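Methylmalonyl-CoA carboxyltransferase 12S subunit (Propionibacterium freudenreichii, PDB 1ON3) transfers the carboxyl group of methylmalonyl-CoA to the biotin of the 1.3S subunit, forming propanoyl-CoA, as the hexameric core of transcarboxylase. Local coordinates at residues A313-V317 against M338-D343; V368-F373 against A410-Y415; M391-S396 against A417-L423. All coordinates share one frame; numbering follows the deposited sequence.

All three contacts lie in the C-terminal carboxyltransferase domain. Interaction 1 comes first along the chain and is complete before the others begin. Interactions 2 and 3 alternate: 368-373, 391-396, 410-415, 417-423. Their centres are about 11 Å (1 to 2), 12 Å (2 to 3) and 17 Å (1 to 3) apart. Interactions 1 and 2 both reach the sheet that holds strands 316-323 and 364-370, and Leu342 packs on Phe373. Val368 and Val370 then touch Met418, joining interaction 2 to interaction 3. Both of these also meet a second subunit. Interaction 2 thus holds part of the methylmalonyl-CoA site at the subunit boundary, with interactions 1 and 3 packed against it.

Interaction 1: A313-V317 against M338-D343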
loop_
_atom_site.group_PDB
_atom_site.type_symbol
_atom_site.label_atom_id
_atom_site.label_comp_id
_atom_site.label_asym_id
_atom_site.label_seq_id
_atom_site.Cartn_x
_atom_site.Cartn_y
_atom_site.Cartn_z
ATOM N N ALA E 313 25.477 -14.077 31.630
ATOM C CA ALA E 313 24.321 -13.688 32.450
ATOM C C ALA E 313 23.421 -14.888 32.691
ATOM O O ALA E 313 22.248 -14.907 32.277
ATOM C CB ALA E 313 23.540 -12.571 31.746
ATOM N N THR E 314 23.981 -15.881 33.379
ATOM C CA THR E 314 23.295 -17.134 33.652
ATOM C C THR E 314 22.128 -17.020 34.623
ATOM O O THR E 314 21.515 -18.029 34.962
ATOM C CB THR E 314 24.291 -18.200 34.151
ATOM O OG1 THR E 314 24.940 -17.727 35.342
ATOM C CG2 THR E 314 25.345 -18.486 33.076
ATOM N N ASN E 315 21.845 -15.800 35.080
ATOM C CA ASN E 315 20.706 -15.553 35.964
ATOM C C ASN E 315 19.439 -15.521 35.104
ATOM O O ASN E 315 18.324 -15.440 35.615
ATOM C CB ASN E 315 20.871 -14.221 36.727
ATOM C CG ASN E 315 21.376 -13.079 35.851
ATOM O OD1 ASN E 315 22.317 -13.244 35.068
ATOM N ND2 ASN E 315 20.770 -11.904 36.000
ATOM N N LEU E 316 19.631 -15.576 33.787
ATOM C CA LEU E 316 18.519 -15.593 32.839
ATOM C C LEU E 316 18.833 -16.541 31.692
ATOM O O LEU E 316 19.910 -16.490 31.107
ATOM C CB LEU E 316 18.232 -14.205 32.271
ATOM C CG LEU E 316 17.013 -14.289 31.332
ATOM C CD1 LEU E 316 15.973 -13.298 31.760
ATOM C CD2 LEU E 316 17.427 -14.095 29.880
ATOM N N VAL E 317 17.882 -17.402 31.367
ATOM C CA VAL E 317 18.061 -18.370 30.291
ATOM C C VAL E 317 17.298 -17.956 29.032
ATOM O O VAL E 317 16.161 -17.514 29.123
ATOM C CB VAL E 317 17.539 -19.770 30.725
ATOM C CG1 VAL E 317 17.501 -20.712 29.541
ATOM C CG2 VAL E 317 18.425 -20.347 31.829
ATOM N N MET E 338 22.042 -15.850 41.476
ATOM C CA MET E 338 21.720 -14.508 41.934
ATOM C C MET E 338 20.232 -14.349 42.239
ATOM O O MET E 338 19.654 -13.290 41.978
ATOM C CB MET E 338 22.135 -13.483 40.880
ATOM C CG MET E 338 23.639 -13.338 40.699
ATOM S SD MET E 338 24.024 -12.069 39.474
ATOM C CE MET E 338 23.920 -13.043 38.015
ATOM N N SER E 339 19.627 -15.399 42.799
ATOM C CA SER E 339 18.206 -15.411 43.160
ATOM C C SER E 339 17.269 -15.163 41.981
ATOM O O SER E 339 16.088 -14.841 42.159
ATOM C CB SER E 339 17.917 -14.376 44.254
ATOM O OG SER E 339 18.652 -14.656 45.436
ATOM N N GLY E 340 17.783 -15.325 40.770
ATOM C CA GLY E 340 16.938 -15.093 39.610
ATOM C C GLY E 340 16.730 -13.614 39.316
ATOM O O GLY E 340 15.903 -13.255 38.473
ATOM N N CYS E 341 17.467 -12.746 40.011
ATOM C CA CYS E 341 17.357 -11.310 39.771
ATOM C C CYS E 341 17.737 -10.961 38.337
ATOM O O CYS E 341 18.609 -11.606 37.749
ATOM C CB CYS E 341 18.304 -10.527 40.681
ATOM S SG CYS E 341 17.810 -10.426 42.417
ATOM N N LEU E 342 17.070 -9.959 37.772
ATOM C CA LEU E 342 17.428 -9.481 36.435
ATOM C C LEU E 342 18.481 -8.412 36.719
ATOM O O LEU E 342 18.443 -7.782 37.781
ATOM C CB LEU E 342 16.217 -8.847 35.724
ATOM C CG LEU E 342 15.216 -9.845 35.126
ATOM C CD1 LEU E 342 13.967 -9.104 34.632
ATOM C CD2 LEU E 342 15.879 -10.595 33.986
ATOM N N ASP E 343 19.441 -8.241 35.812
ATOM C CA ASP E 343 20.475 -7.225 35.981
ATOM C C ASP E 343 20.781 -6.617 34.608
ATOM O O ASP E 343 20.109 -6.933 33.627
ATOM C CB ASP E 343 21.745 -7.822 36.635
ATOM C CG ASP E 343 22.490 -8.823 35.746
ATOM O OD1 ASP E 343 21.897 -9.406 34.815
ATOM O OD2 ASP E 343 23.695 -9.048 36.006
HETATM O O HOH W 1 16.390 -13.417 35.819
HETATM O O HOH W 2 24.478 -11.485 35.113
#
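Asn315 is the centre of this contact. Its ND2 donates to Cys341 O at 2.8 Å, an almost straight bond (178°), and to Asp343 OD1 at 3.0 Å. Both acceptors lie close to the amide plane, so the two bonds fix the rotation of the amide. The carboxylate of Asp343 stands nearly upright to it, with the planes 85° apart, and OD1 is met from above the carboxylate plane. One water donates to Asn315 OD1 and to Asp343 OD2, tying the other ends of the two groups together. A second water joins Asn315 O to Gly340 O.

Met338 bends at its last torsion (chi3 -86°) and brings its methyl over the face of the amide, with CE 3.3 Å from CG of Asn315. On the apolar side, Leu342 turns CD2 to CD1 of Leu316 at 3.5 Å. Leu342 also packs on Phe373, and Leu316 on Ala346 and Ala350.

Asp343 OD1 has a second donor in Ala346 N. This is an N-cap: Asn315, at the entry to strand 316-323 of the crotonase-like domain, holds the aspartate that caps helix 344-359.

Interaction 2: V368-F373 against A410-Y415; sequences VDVPGF and AYGGSY. With MCA (methylmalonyl-coenzyme A), chain L.
The rings of Phe373 and Tyr411 each meet the opposite segment obliquely. CE1 of Phe373 comes to 3.6 Å from Ser414 N, beside the peptide that joins Gly413 to Ser414. Tyr184 of a second subunit also meets the Phe373 ring, with the planes at about 50°. The Tyr411 ring approaches the Pro371 carbonyl, CD2 lying 3.5 Å from Pro371 O.

Between these rings Ser414 fills the join. Both methyls of Val370 press on its hydroxyl from one side, CG1 and CG2 each 3.3 Å from Ser414 OG. The hydroxyl donates back to Tyr411 O at 2.7 Å, in the plane of that carbonyl. Its chi1 of 70° puts OG between the backbone N and the carbonyl carbon, on the side of Tyr411. CA of Gly372 lies against Ser414 OG. A side chain on Gly372 would strike the carbonyl of Pro371.

Strands 364-370 and 409-411 run parallel here, with Val370 bridged to Ala410, and Tyr411 N donates to Val370 O at 3.1 Å. The chain goes on into helix 412-416, and Gly412 and Gly413 form part of the methylmalonyl-CoA site. Gly413 N grips the carboxylate of the methylmalonyl group, the group to be transferred, donating to its oxygen OS5 at 2.9 Å (169°). The nearby helix start probably helps to offset the carboxylate charge. A side chain at Gly412 would collide with OS5. The same ligand takes further hydrogen bonds from the second subunit, including Gly181 N and Ile144 N.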
loop_
_atom_site.group_PDB
_atom_site.type_symbol
_atom_site.label_atom_id
_atom_site.label_comp_id
_atom_site.label_asym_id
_atom_site.label_seq_id
_atom_site.Cartn_x
_atom_site.Cartn_y
_atom_site.Cartn_z
ATOM N N VAL E 368 8.399 -17.386 34.396
ATOM C CA VAL E 368 8.718 -16.381 35.398
ATOM C C VAL E 368 8.872 -16.773 36.869
ATOM O O VAL E 368 8.009 -17.428 37.453
ATOM C CB VAL E 368 7.677 -15.227 35.325
ATOM C CG1 VAL E 368 8.071 -14.091 36.273
ATOM C CG2 VAL E 368 7.563 -14.705 33.896
ATOM N N ASP E 369 9.987 -16.336 37.446
ATOM C CA ASP E 369 10.303 -16.523 38.857
ATOM C C ASP E 369 11.389 -15.482 39.112
ATOM O O ASP E 369 12.571 -15.801 39.180
ATOM C CB ASP E 369 10.836 -17.927 39.141
ATOM C CG ASP E 369 10.870 -18.234 40.629
ATOM O OD1 ASP E 369 10.664 -17.284 41.421
ATOM O OD2 ASP E 369 11.104 -19.403 41.010
ATOM N N VAL E 370 10.974 -14.224 39.235
ATOM C CA VAL E 370 11.907 -13.114 39.410
ATOM C C VAL E 370 11.498 -12.226 40.591
ATOM O O VAL E 370 10.375 -11.724 40.653
ATOM C CB VAL E 370 11.992 -12.292 38.073
ATOM C CG1 VAL E 370 10.620 -11.694 37.721
ATOM C CG2 VAL E 370 13.069 -11.205 38.173
ATOM N N PRO E 371 12.415 -12.010 41.536
ATOM C CA PRO E 371 12.140 -11.189 42.726
ATOM C C PRO E 371 12.371 -9.691 42.570
ATOM O O PRO E 371 12.043 -8.910 43.468
ATOM C CB PRO E 371 13.069 -11.802 43.757
ATOM C CG PRO E 371 14.302 -12.022 42.940
ATOM C CD PRO E 371 13.772 -12.589 41.610
ATOM N N GLY E 372 12.951 -9.300 41.441
ATOM C CA GLY E 372 13.223 -7.898 41.159
ATOM C C GLY E 372 14.545 -7.775 40.421
ATOM O O GLY E 372 15.095 -8.784 39.953
ATOM N N PHE E 373 15.050 -6.548 40.291
ATOM C CA PHE E 373 16.343 -6.345 39.655
ATOM C C PHE E 373 17.398 -6.439 40.758
ATOM O O PHE E 373 17.107 -6.242 41.943
ATOM C CB PHE E 373 16.409 -4.988 38.943
ATOM C CG PHE E 373 15.549 -4.916 37.704
ATOM C CD1 PHE E 373 14.214 -4.525 37.784
ATOM C CD2 PHE E 373 16.065 -5.289 36.468
ATOM C CE1 PHE E 373 13.406 -4.510 36.647
ATOM C CE2 PHE E 373 15.270 -5.279 35.323
ATOM C CZ PHE E 373 13.934 -4.887 35.419
ATOM N N ALA E 410 7.130 -12.933 41.035
ATOM C CA ALA E 410 6.887 -12.057 39.881
ATOM C C ALA E 410 6.658 -10.677 40.491
ATOM O O ALA E 410 5.534 -10.194 40.582
ATOM C CB ALA E 410 5.661 -12.524 39.120
ATOM N N TYR E 411 7.750 -10.044 40.900
ATOM C CA TYR E 411 7.679 -8.757 41.580
ATOM C C TYR E 411 7.948 -7.488 40.776
ATOM O O TYR E 411 8.921 -7.407 40.032
ATOM C CB TYR E 411 8.648 -8.765 42.763
ATOM C CG TYR E 411 8.270 -9.661 43.931
ATOM C CD1 TYR E 411 7.159 -10.505 43.873
ATOM C CD2 TYR E 411 9.021 -9.641 45.107
ATOM C CE1 TYR E 411 6.804 -11.308 44.965
ATOM C CE2 TYR E 411 8.679 -10.431 46.197
ATOM C CZ TYR E 411 7.566 -11.260 46.122
ATOM O OH TYR E 411 7.205 -12.008 47.219
ATOM N N GLY E 412 7.089 -6.494 40.990
ATOM C CA GLY E 412 7.227 -5.190 40.366
ATOM C C GLY E 412 7.638 -5.108 38.907
ATOM O O GLY E 412 7.142 -5.856 38.055
ATOM N N GLY E 413 8.541 -4.175 38.628
ATOM C CA GLY E 413 8.995 -3.968 37.262
ATOM C C GLY E 413 9.674 -5.155 36.623
ATOM O O GLY E 413 9.658 -5.287 35.394
ATOM N N SER E 414 10.257 -6.045 37.424
ATOM C CA SER E 414 10.949 -7.182 36.827
ATOM C C SER E 414 9.934 -8.142 36.228
ATOM O O SER E 414 10.216 -8.810 35.238
ATOM C CB SER E 414 11.840 -7.904 37.853
ATOM O OG SER E 414 11.075 -8.593 38.821
ATOM N N TYR E 415 8.743 -8.184 36.818
ATOM C CA TYR E 415 7.661 -9.048 36.335
ATOM C C TYR E 415 7.154 -8.474 35.011
ATOM O O TYR E 415 6.958 -9.204 34.032
ATOM C CB TYR E 415 6.530 -9.097 37.381
ATOM C CG TYR E 415 5.140 -9.395 36.852
ATOM C CD1 TYR E 415 4.107 -8.486 37.031
ATOM C CD2 TYR E 415 4.847 -10.609 36.226
ATOM C CE1 TYR E 415 2.811 -8.770 36.613
ATOM C CE2 TYR E 415 3.547 -10.908 35.802
ATOM C CZ TYR E 415 2.536 -9.985 36.004
ATOM O OH TYR E 415 1.234 -10.278 35.631
HETATM C C8 MCA L . 5.438 7.298 49.033
HETATM N N9 MCA L . 4.218 7.265 49.713
HETATM C C4 MCA L . 3.553 6.182 49.178
HETATM C C5 MCA L . 4.427 5.640 48.207
HETATM N N7 MCA L . 5.605 6.360 48.136
HETATM N N3 MCA L . 2.288 5.704 49.506
HETATM C C2 MCA L . 1.932 4.597 48.768
HETATM N N1 MCA L . 2.691 3.986 47.804
HETATM C C6 MCA L . 3.956 4.480 47.490
HETATM N N6 MCA L . 4.651 3.846 46.540
HETATM C "C1'" MCA L . 3.687 8.052 50.689
HETATM C "C2'" MCA L . 4.546 7.917 51.943
HETATM O "O2'" MCA L . 4.238 6.739 52.635
HETATM C "C3'" MCA L . 4.253 9.235 52.635
HETATM O "O3'" MCA L . 3.072 9.110 53.426
HETATM C "C4'" MCA L . 4.126 10.256 51.476
HETATM O "O4'" MCA L . 3.756 9.426 50.309
HETATM C "C5'" MCA L . 5.416 11.054 51.028
HETATM O "O5'" MCA L . 6.322 10.675 51.717
HETATM P P1 MCA L . 7.354 10.894 52.621
HETATM O O11 MCA L . 7.850 9.773 53.228
HETATM O O12 MCA L . 6.639 11.742 53.363
HETATM O O6 MCA L . 8.694 11.523 51.918
HETATM P P2 MCA L . 9.846 11.939 51.394
HETATM O O21 MCA L . 10.372 11.788 52.668
HETATM O O22 MCA L . 9.893 13.085 50.599
HETATM O O7 MCA L . 10.406 10.692 50.530
HETATM C CPB MCA L . 9.776 10.114 49.678
HETATM C CPA MCA L . 10.187 8.917 48.836
HETATM C CP7 MCA L . 9.810 7.837 49.876
HETATM C CP9 MCA L . 11.635 9.022 48.307
HETATM C CP8 MCA L . 9.254 8.897 47.609
HETATM O OP3 MCA L . 8.624 7.847 50.227
HETATM C CP6 MCA L . 9.979 6.441 49.628
HETATM O OP2 MCA L . 11.130 6.047 49.234
HETATM N NP2 MCA L . 8.859 5.488 49.862
HETATM C CP5 MCA L . 8.545 4.680 48.731
HETATM C CP4 MCA L . 9.114 3.946 47.651
HETATM C CP3 MCA L . 8.680 2.654 47.142
HETATM O OP1 MCA L . 9.146 1.739 48.023
HETATM N NP1 MCA L . 7.913 2.160 45.979
HETATM C CP2 MCA L . 7.773 0.726 45.963
HETATM C CP1 MCA L . 7.343 0.385 44.598
HETATM P P3 MCA L . 2.205 9.857 54.640
HETATM O O31 MCA L . 3.345 9.551 55.575
HETATM O O32 MCA L . 0.984 9.009 54.912
HETATM O O33 MCA L . 1.934 11.345 54.587
HETATM S S MCA L . 7.125 -1.096 44.262
HETATM C CS1 MCA L . 6.754 -0.438 42.818
HETATM O OS1 MCA L . 6.704 0.735 42.350
HETATM C CS2 MCA L . 7.474 -1.119 41.820
HETATM C CS3 MCA L . 6.757 -1.760 40.901
HETATM C CS4 MCA L . 8.954 -1.286 41.395
HETATM O OS4 MCA L . 9.729 -0.390 41.691
HETATM O OS5 MCA L . 9.299 -2.313 40.781
#

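Interaction 3: M391-S396 against A417-L423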
loop_
_atom_site.group_PDB
_atom_site.type_symbol
_atom_site.label_atom_id
_atom_site.label_comp_id
_atom_site.label_asym_id
_atom_site.label_seq_id
_atom_site.Cartn_x
_atom_site.Cartn_y
_atom_site.Cartn_z
ATOM N N MET E 391 14.170 -4.605 27.792
ATOM C CA MET E 391 13.242 -5.738 27.850
ATOM C C MET E 391 11.806 -5.252 27.666
ATOM O O MET E 391 11.027 -5.848 26.920
ATOM C CB MET E 391 13.374 -6.471 29.189
ATOM C CG MET E 391 14.668 -7.249 29.315
ATOM S SD MET E 391 14.818 -8.109 30.887
ATOM C CE MET E 391 13.597 -9.425 30.703
ATOM N N LEU E 392 11.447 -4.174 28.366
ATOM C CA LEU E 392 10.110 -3.615 28.232
ATOM C C LEU E 392 9.907 -3.179 26.787
ATOM O O LEU E 392 8.839 -3.375 26.208
ATOM C CB LEU E 392 9.948 -2.411 29.156
ATOM C CG LEU E 392 10.160 -2.760 30.627
ATOM C CD1 LEU E 392 10.344 -1.478 31.445
ATOM C CD2 LEU E 392 8.973 -3.591 31.110
ATOM N N TYR E 393 10.939 -2.581 26.202
ATOM C CA TYR E 393 10.828 -2.126 24.829
ATOM C C TYR E 393 10.633 -3.297 23.868
ATOM O O TYR E 393 9.679 -3.303 23.079
ATOM C CB TYR E 393 12.071 -1.345 24.410
ATOM C CG TYR E 393 11.900 -0.704 23.057
ATOM C CD1 TYR E 393 11.530 0.628 22.938
ATOM C CD2 TYR E 393 12.045 -1.456 21.891
ATOM C CE1 TYR E 393 11.302 1.210 21.687
ATOM C CE2 TYR E 393 11.815 -0.893 20.642
ATOM C CZ TYR E 393 11.445 0.438 20.547
ATOM O OH TYR E 393 11.212 0.981 19.303
ATOM N N ALA E 394 11.546 -4.268 23.923
ATOM C CA ALA E 394 11.490 -5.419 23.028
ATOM C C ALA E 394 10.163 -6.161 23.099
ATOM O O ALA E 394 9.559 -6.459 22.071
ATOM C CB ALA E 394 12.647 -6.382 23.318
ATOM N N TYR E 395 9.697 -6.470 24.305
ATOM C CA TYR E 395 8.419 -7.170 24.417
ATOM C C TYR E 395 7.237 -6.313 23.948
ATOM O O TYR E 395 6.371 -6.802 23.216
ATOM C CB TYR E 395 8.199 -7.637 25.858
ATOM C CG TYR E 395 8.866 -8.956 26.171
ATOM C CD1 TYR E 395 9.780 -9.061 27.212
ATOM C CD2 TYR E 395 8.561 -10.105 25.438
ATOM C CE1 TYR E 395 10.379 -10.273 27.523
ATOM C CE2 TYR E 395 9.156 -11.330 25.745
ATOM C CZ TYR E 395 10.063 -11.401 26.788
ATOM O OH TYR E 395 10.665 -12.594 27.101
ATOM N N SER E 396 7.195 -5.038 24.345
ATOM C CA SER E 396 6.088 -4.158 23.936
ATOM C C SER E 396 6.012 -3.965 22.418
ATOM O O SER E 396 4.944 -3.757 21.869
ATOM C CB SER E 396 6.193 -2.777 24.607
ATOM O OG SER E 396 6.198 -2.887 26.024
ATOM N N ALA E 417 8.790 -6.751 32.995
ATOM C CA ALA E 417 9.878 -6.947 32.036
ATOM C C ALA E 417 9.866 -8.353 31.446
ATOM O O ALA E 417 10.467 -8.589 30.398
ATOM C CB ALA E 417 11.209 -6.678 32.704
ATOM N N MET E 418 9.192 -9.279 32.126
ATOM C CA MET E 418 9.093 -10.651 31.650
ATOM C C MET E 418 7.802 -10.877 30.862
ATOM O O MET E 418 7.301 -12.000 30.764
ATOM C CB MET E 418 9.181 -11.640 32.808
ATOM C CG MET E 418 10.556 -11.712 33.466
ATOM S SD MET E 418 11.835 -12.333 32.351
ATOM C CE MET E 418 11.326 -14.048 32.180
ATOM N N CYS E 419 7.272 -9.782 30.325
ATOM C CA CYS E 419 6.087 -9.786 29.477
ATOM C C CYS E 419 4.771 -10.272 30.086
ATOM O O CYS E 419 4.385 -11.425 29.894
ATOM C CB CYS E 419 6.373 -10.596 28.209
ATOM S SG CYS E 419 5.243 -10.253 26.851
ATOM N N ASN E 420 4.073 -9.389 30.801
ATOM C CA ASN E 420 2.783 -9.761 31.379
ATOM C C ASN E 420 1.711 -9.347 30.364
ATOM O O ASN E 420 2.042 -8.931 29.248
ATOM C CB ASN E 420 2.586 -9.055 32.731
ATOM C CG ASN E 420 2.087 -7.635 32.583
ATOM O OD1 ASN E 420 2.512 -6.902 31.688
ATOM N ND2 ASN E 420 1.181 -7.232 33.476
ATOM N N ARG E 421 0.432 -9.452 30.728
ATOM C CA ARG E 421 -0.643 -9.090 29.804
ATOM C C ARG E 421 -0.536 -7.663 29.282
ATOM O O ARG E 421 -0.836 -7.381 28.121
ATOM C CB ARG E 421 -1.999 -9.247 30.494
ATOM C CG ARG E 421 -3.159 -8.738 29.675
ATOM C CD ARG E 421 -3.864 -9.881 28.999
ATOM N NE ARG E 421 -4.399 -10.799 29.998
ATOM C CZ ARG E 421 -4.687 -12.071 29.751
ATOM N NH1 ARG E 421 -4.488 -12.571 28.534
ATOM N NH2 ARG E 421 -5.158 -12.845 30.724
ATOM N N ASP E 422 -0.127 -6.755 30.160
ATOM C CA ASP E 422 -0.021 -5.357 29.795
ATOM C C ASP E 422 1.027 -5.080 28.727
ATOM O O ASP E 422 0.921 -4.084 28.011
ATOM C CB ASP E 422 0.199 -4.525 31.057
ATOM C CG ASP E 422 -0.962 -4.678 32.042
ATOM O OD1 ASP E 422 -2.099 -4.369 31.637
ATOM O OD2 ASP E 422 -0.743 -5.121 33.194
ATOM N N LEU E 423 2.038 -5.937 28.609
ATOM C CA LEU E 423 3.020 -5.732 27.554
ATOM C C LEU E 423 2.659 -6.587 26.334
ATOM O O LEU E 423 3.494 -6.883 25.477
ATOM C CB LEU E 423 4.444 -6.024 28.034
ATOM C CG LEU E 423 5.120 -4.788 28.656
ATOM C CD1 LEU E 423 4.540 -4.527 30.046
ATOM C CD2 LEU E 423 6.621 -5.007 28.754
#
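Helix 384-397 lies in the crossover from strand 364-370 to the parallel strand 402-407, a beta-alpha-beta unit. Here Met391, Leu392, Tyr395 and Ser396 of this helix pack on the loop that runs from helix 412-416 to strand 427-430.

Tyr395 has the largest share of the helix side. CB of Cys419 sits over one face of its ring, 3.6 Å from the centroid and 12° off the ring normal, a CH-pi contact. The Cys419 sulfur stands obliquely to the same ring, 4.2 Å from the centroid. With SG anti to the backbone N (chi1 -161°), the sulfur is carried off to the side, beyond CD2 of Tyr395 and 3.6 Å from it. Ala417 O comes to 3.3 Å from CD1 of Tyr395, and the hydroxyl bonds to Gln366. Replacing the tyrosine by an alanine would probably open a gap beneath Cys419 and leave Gln366 without its hydroxyl partner.

Nearer the start of the segment, the Met391 chain bends so that CE reaches the sulfur of Met418 at 3.8 Å; the two methionines lie side by side, pointing the same way. CD2 of Leu392 reaches CA of Ala417 and also meets CD2 of Leu423 at 3.6 Å. Leu423 in turn lies on the hydroxyl of Ser396, CG to OG 3.4 Å. That hydroxyl is turned back to its own helix and donates to Leu392 O at 2.7 Å, while Ser396 N reaches the same oxygen from the opposite face. Tyr184 of a second subunit packs on Leu392.

No hydrogen bond joins the two segments directly. Apolar and sulfur contacts hold them, and Lys402 bonds both Tyr395 O and Leu423 O, so its positive charge probably eases the approach of these two carbonyls.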